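Local coordinates for uncharacterized protein YfeY (Escherichia coli, PDB 2QZB) that is of unknown function but belongs to the DUF1131 family and is made with a signal sequence, probably as a lipoprotein, at residues Ile35-Ser47 and Phe59-Ile72. Numbering follows the deposited sequence.
Sequences IADALDGDYRLRS and FFEVMKGDNVAMVI
With CG trans to its backbone N (chi1 -151°) and its chain bent at chi3 (79°), R46 swings its guanidinium beside E61, whose side chain runs extended beyond CG in the same direction. The guanidinium presents its side to the carboxylate: NE and NH2 both donate to E61 OE2, NH2 at 3.0 Å, and the two flat groups are turned only 22° apart. M63, bent at chi2 and chi3, folds over one face of the guanidinium, with CE 3.7 Å from R46 CZ. Replacing E61 by an alanine would probably leave R46 without its charge partner here and its guanidinium freer to swing off M63.

These side chains sit on one face of an antiparallel ladder between strands 44-47 and 59-64, part of a beta hairpin at the edge of the main sheet. R44 pairs with M63 and R46 with E61 as hydrogen-bonded pairs; the bond from M63 N to R44 O is 2.7 Å long and nearly straight. At the open end of the ladder, one water links D42 O to G65 N and another joins R44 NH1 to G65 O.

The other face is largely apolar and is covered by helix 32-38 and the loop after it. I35 lays CD1 over the face of the F60 ring, 4.0 Å from its centroid, while its CG2 meets I72 CD1 tip to tip. L39 reaches V62 and M70, and L45 CD1 lies 3.8 Å from F60 CB. V62 CG1 packs over one face of the Y43 ring, 3.5 Å from Y43 CG; Y43 OH is hydrogen-bonded to D86. The contact thus divides its chemistry by face: apolar side chains join the helix and the loop after it to the sheet, while on the opposite face the R46-E61 salt bridge lies beside the buried M63.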
loop_
_atom_site.group_PDB
_atom_site.type_symbol
_atom_site.label_atom_id
_atom_site.label_comp_id
_atom_site.label_asym_id
_atom_site.label_seq_id
_atom_site.Cartn_x
_atom_site.Cartn_y
_atom_site.Cartn_z
ATOM N N ILE A 35 -9.068 -15.169 -3.188
ATOM C CA ILE A 35 -9.125 -13.734 -2.892
ATOM C C ILE A 35 -10.583 -13.278 -2.698
ATOM O O ILE A 35 -10.890 -12.580 -1.747
ATOM C CB ILE A 35 -8.404 -12.969 -4.001
ATOM C CG1 ILE A 35 -6.910 -13.231 -3.865
ATOM C CG2 ILE A 35 -8.769 -11.424 -4.035
ATOM C CD1 ILE A 35 -6.187 -13.092 -5.176
ATOM N N ALA A 36 -11.475 -13.727 -3.567
ATOM C CA ALA A 36 -12.895 -13.308 -3.506
ATOM C C ALA A 36 -13.524 -13.796 -2.216
ATOM O O ALA A 36 -14.246 -13.063 -1.565
ATOM C CB ALA A 36 -13.667 -13.809 -4.729
ATOM N N ASP A 37 -13.176 -15.011 -1.801
ATOM C CA ASP A 37 -13.634 -15.525 -0.518
ATOM C C ASP A 37 -13.095 -14.728 0.645
ATOM O O ASP A 37 -13.753 -14.619 1.656
ATOM C CB ASP A 37 -13.214 -16.988 -0.345
ATOM C CG ASP A 37 -14.066 -17.940 -1.181
ATOM O OD1 ASP A 37 -13.824 -19.163 -1.079
ATOM O OD2 ASP A 37 -14.970 -17.456 -1.933
ATOM N N ALA A 38 -11.880 -14.204 0.503
ATOM C CA ALA A 38 -11.235 -13.431 1.569
ATOM C C ALA A 38 -11.752 -12.017 1.670
ATOM O O ALA A 38 -11.752 -11.443 2.749
ATOM C CB ALA A 38 -9.725 -13.408 1.375
ATOM N N LEU A 39 -12.178 -11.463 0.541
ATOM C CA LEU A 39 -12.581 -10.068 0.447
ATOM C C LEU A 39 -13.881 -9.817 1.187
ATOM O O LEU A 39 -14.775 -10.624 1.115
ATOM C CB LEU A 39 -12.736 -9.646 -1.022
ATOM C CG LEU A 39 -11.434 -9.325 -1.775
ATOM C CD1 LEU A 39 -11.676 -9.217 -3.317
ATOM C CD2 LEU A 39 -10.714 -8.087 -1.235
ATOM N N ASP A 40 -13.979 -8.683 1.876
ATOM C CA ASP A 40 -15.206 -8.316 2.585
ATOM C C ASP A 40 -15.641 -6.893 2.182
ATOM O O ASP A 40 -15.320 -5.894 2.833
ATOM C CB ASP A 40 -14.999 -8.422 4.091
ATOM C CG ASP A 40 -16.305 -8.399 4.875
ATOM O OD1 ASP A 40 -17.258 -9.167 4.545
ATOM O OD2 ASP A 40 -16.347 -7.627 5.862
ATOM N N GLY A 41 -16.352 -6.807 1.077
ATOM C CA GLY A 41 -16.802 -5.523 0.572
ATOM C C GLY A 41 -17.482 -5.764 -0.747
ATOM O O GLY A 41 -17.528 -6.890 -1.238
ATOM N N ASP A 42 -17.991 -4.689 -1.334
ATOM C CA ASP A 42 -18.689 -4.762 -2.581
ATOM C C ASP A 42 -17.657 -4.477 -3.677
ATOM O O ASP A 42 -17.709 -3.442 -4.327
ATOM C CB ASP A 42 -19.803 -3.711 -2.601
ATOM C CG ASP A 42 -20.722 -3.791 -1.374
ATOM O OD1 ASP A 42 -21.334 -4.855 -1.174
ATOM O OD2 ASP A 42 -20.840 -2.778 -0.639
ATOM N N TYR A 43 -16.721 -5.398 -3.871
ATOM C CA TYR A 43 -15.637 -5.199 -4.825
ATOM C C TYR A 43 -15.875 -6.035 -6.062
ATOM O O TYR A 43 -16.613 -7.005 -6.015
ATOM C CB TYR A 43 -14.318 -5.661 -4.215
ATOM C CG TYR A 43 -13.838 -4.855 -3.021
ATOM C CD1 TYR A 43 -13.576 -3.499 -3.134
ATOM C CD2 TYR A 43 -13.659 -5.466 -1.787
ATOM C CE1 TYR A 43 -13.122 -2.776 -2.055
ATOM C CE2 TYR A 43 -13.221 -4.759 -0.713
ATOM C CZ TYR A 43 -12.944 -3.414 -0.859
ATOM O OH TYR A 43 -12.489 -2.706 0.215
ATOM N N ARG A 44 -15.201 -5.644 -7.139
ATOM C CA ARG A 44 -14.974 -6.465 -8.304
ATOM C C ARG A 44 -13.485 -6.836 -8.308
ATOM O O ARG A 44 -12.689 -6.271 -7.552
ATOM C CB ARG A 44 -15.320 -5.659 -9.576
ATOM C CG ARG A 44 -16.844 -5.611 -9.938
ATOM C CD ARG A 44 -17.726 -4.953 -8.849
ATOM N NE ARG A 44 -19.092 -4.754 -9.337
ATOM C CZ ARG A 44 -19.570 -3.616 -9.849
ATOM N NH1 ARG A 44 -18.810 -2.517 -9.977
ATOM N NH2 ARG A 44 -20.829 -3.575 -10.262
ATOM N N LEU A 45 -13.109 -7.773 -9.162
ATOM C CA LEU A 45 -11.744 -8.310 -9.215
ATOM C C LEU A 45 -11.299 -8.447 -10.685
ATOM O O LEU A 45 -12.087 -8.884 -11.543
ATOM C CB LEU A 45 -11.732 -9.677 -8.504
ATOM C CG LEU A 45 -10.388 -10.356 -8.224
ATOM C CD1 LEU A 45 -9.484 -9.533 -7.262
ATOM C CD2 LEU A 45 -10.649 -11.719 -7.645
ATOM N N ARG A 46 -10.059 -8.063 -10.971
ATOM C CA ARG A 46 -9.510 -8.040 -12.306
ATOM C C ARG A 46 -8.123 -8.686 -12.172
ATOM O O ARG A 46 -7.589 -8.709 -11.088
ATOM C CB ARG A 46 -9.294 -6.571 -12.638
ATOM C CG ARG A 46 -9.380 -6.235 -13.983
ATOM C CD ARG A 46 -9.874 -4.844 -14.054
ATOM N NE ARG A 46 -8.871 -3.810 -13.802
ATOM C CZ ARG A 46 -8.916 -2.638 -14.412
ATOM N NH1 ARG A 46 -9.892 -2.393 -15.293
ATOM N NH2 ARG A 46 -7.990 -1.722 -14.168
ATOM N N SER A 47 -7.533 -9.195 -13.255
ATOM C CA SER A 47 -6.195 -9.754 -13.148
ATOM C C SER A 47 -5.244 -9.218 -14.193
ATOM O O SER A 47 -5.633 -8.529 -15.121
ATOM C CB SER A 47 -6.173 -11.291 -13.083
ATOM O OG SER A 47 -6.625 -11.900 -14.293
ATOM N N PHE A 59 -0.830 -10.779 -10.956
ATOM C CA PHE A 59 -1.367 -9.880 -9.932
ATOM C C PHE A 59 -2.888 -9.734 -10.079
ATOM O O PHE A 59 -3.432 -10.088 -11.139
ATOM C CB PHE A 59 -0.650 -8.517 -9.921
ATOM C CG PHE A 59 -0.906 -7.659 -11.120
ATOM C CD1 PHE A 59 -0.064 -7.709 -12.212
ATOM C CD2 PHE A 59 -1.952 -6.756 -11.126
ATOM C CE1 PHE A 59 -0.292 -6.906 -13.314
ATOM C CE2 PHE A 59 -2.213 -5.970 -12.217
ATOM C CZ PHE A 59 -1.358 -6.014 -13.325
ATOM N N PHE A 60 -3.548 -9.255 -9.020
ATOM C CA PHE A 60 -4.987 -8.942 -9.057
ATOM C C PHE A 60 -5.212 -7.500 -8.645
ATOM O O PHE A 60 -4.509 -6.982 -7.784
ATOM C CB PHE A 60 -5.814 -9.892 -8.162
ATOM C CG PHE A 60 -5.853 -11.308 -8.664
ATOM C CD1 PHE A 60 -4.820 -12.213 -8.333
ATOM C CD2 PHE A 60 -6.892 -11.740 -9.508
ATOM C CE1 PHE A 60 -4.820 -13.505 -8.820
ATOM C CE2 PHE A 60 -6.916 -13.025 -9.996
ATOM C CZ PHE A 60 -5.877 -13.920 -9.666
ATOM N N GLU A 61 -6.181 -6.852 -9.290
ATOM C CA GLU A 61 -6.690 -5.554 -8.880
ATOM C C GLU A 61 -8.093 -5.746 -8.331
ATOM O O GLU A 61 -9.002 -6.288 -8.996
ATOM C CB GLU A 61 -6.683 -4.554 -10.053
ATOM C CG GLU A 61 -5.262 -4.007 -10.375
ATOM C CD GLU A 61 -5.245 -3.130 -11.597
ATOM O OE1 GLU A 61 -4.401 -2.215 -11.681
ATOM O OE2 GLU A 61 -6.111 -3.328 -12.468
ATOM N N VAL A 62 -8.254 -5.324 -7.100
ATOM C CA VAL A 62 -9.512 -5.328 -6.430
ATOM C C VAL A 62 -10.126 -3.975 -6.757
ATOM O O VAL A 62 -9.531 -2.951 -6.520
ATOM C CB VAL A 62 -9.313 -5.484 -4.918
ATOM C CG1 VAL A 62 -10.643 -5.392 -4.212
ATOM C CG2 VAL A 62 -8.623 -6.848 -4.596
ATOM N N MET A 63 -11.313 -3.979 -7.322
ATOM C CA MET A 63 -11.860 -2.760 -7.903
ATOM C C MET A 63 -13.010 -2.244 -7.054
ATOM O O MET A 63 -13.861 -3.014 -6.611
ATOM C CB MET A 63 -12.364 -3.016 -9.334
ATOM C CG MET A 63 -11.291 -3.603 -10.326
ATOM S SD MET A 63 -9.868 -2.514 -10.575
ATOM C CE MET A 63 -10.554 -1.129 -11.442
ATOM N N LYS A 64 -13.038 -0.946 -6.863
ATOM C CA LYS A 64 -14.122 -0.309 -6.112
ATOM C C LYS A 64 -14.692 0.721 -7.056
ATOM O O LYS A 64 -14.087 1.754 -7.315
ATOM C CB LYS A 64 -13.621 0.327 -4.825
ATOM C CG LYS A 64 -14.778 0.788 -3.894
ATOM C CD LYS A 64 -14.295 1.330 -2.560
ATOM C CE LYS A 64 -13.985 2.821 -2.622
ATOM N NZ LYS A 64 -14.049 3.452 -1.241
ATOM N N GLY A 65 -15.820 0.370 -7.651
ATOM C CA GLY A 65 -16.321 1.084 -8.814
ATOM C C GLY A 65 -15.300 1.075 -9.930
ATOM O O GLY A 65 -14.777 0.017 -10.316
ATOM N N ASP A 66 -14.979 2.284 -10.385
ATOM C CA ASP A 66 -14.118 2.566 -11.523
ATOM C C ASP A 66 -12.617 2.550 -11.181
ATOM O O ASP A 66 -11.749 2.685 -12.073
ATOM C CB ASP A 66 -14.485 3.988 -12.038
ATOM C CG ASP A 66 -15.055 4.933 -10.898
ATOM O OD1 ASP A 66 -14.751 6.164 -10.917
ATOM O OD2 ASP A 66 -15.818 4.480 -9.995
ATOM N N ASN A 67 -12.326 2.420 -9.889
ATOM C CA ASN A 67 -11.003 2.716 -9.332
ATOM C C ASN A 67 -10.399 1.484 -8.642
ATOM O O ASN A 67 -11.115 0.643 -8.066
ATOM C CB ASN A 67 -11.124 3.822 -8.279
ATOM C CG ASN A 67 -11.381 5.216 -8.869
ATOM O OD1 ASN A 67 -10.745 5.671 -9.836
ATOM N ND2 ASN A 67 -12.308 5.905 -8.258
ATOM N N VAL A 68 -9.075 1.403 -8.651
ATOM C CA VAL A 68 -8.404 0.301 -8.010
ATOM C C VAL A 68 -8.451 0.550 -6.518
ATOM O O VAL A 68 -8.032 1.598 -6.052
ATOM C CB VAL A 68 -6.947 0.156 -8.545
ATOM C CG1 VAL A 68 -6.216 -0.935 -7.843
ATOM C CG2 VAL A 68 -6.981 -0.122 -10.015
ATOM N N ALA A 69 -9.013 -0.399 -5.777
ATOM C CA ALA A 69 -9.018 -0.345 -4.295
ATOM C C ALA A 69 -7.780 -1.009 -3.664
ATOM O O ALA A 69 -7.333 -0.602 -2.579
ATOM C CB ALA A 69 -10.273 -1.014 -3.740
ATOM N N MET A 70 -7.257 -2.059 -4.319
ATOM C CA MET A 70 -6.054 -2.807 -3.851
ATOM C C MET A 70 -5.433 -3.466 -5.050
ATOM O O MET A 70 -6.149 -3.927 -5.959
ATOM C CB MET A 70 -6.346 -4.022 -2.925
ATOM C CG MET A 70 -7.191 -3.851 -1.685
ATOM S SD MET A 70 -7.356 -5.387 -0.691
ATOM C CE MET A 70 -8.872 -4.910 0.091
ATOM N N VAL A 71 -4.112 -3.595 -4.985
ATOM C CA VAL A 71 -3.325 -4.422 -5.906
ATOM C C VAL A 71 -2.712 -5.538 -5.088
ATOM O O VAL A 71 -2.011 -5.266 -4.113
ATOM C CB VAL A 71 -2.167 -3.638 -6.553
ATOM C CG1 VAL A 71 -1.424 -4.542 -7.608
ATOM C CG2 VAL A 71 -2.652 -2.321 -7.219
ATOM N N ILE A 72 -2.968 -6.787 -5.480
ATOM C CA ILE A 72 -2.461 -7.917 -4.787
ATOM C C ILE A 72 -1.389 -8.597 -5.652
ATOM O O ILE A 72 -1.615 -8.900 -6.850
ATOM C CB ILE A 72 -3.599 -8.905 -4.492
ATOM C CG1 ILE A 72 -4.709 -8.217 -3.693
ATOM C CG2 ILE A 72 -3.050 -10.114 -3.773
ATOM C CD1 ILE A 72 -5.992 -9.084 -3.531
HETATM O O HOH W 1 -17.220 -2.298 -6.845
HETATM O O HOH W 2 -16.064 -2.374 -10.094
#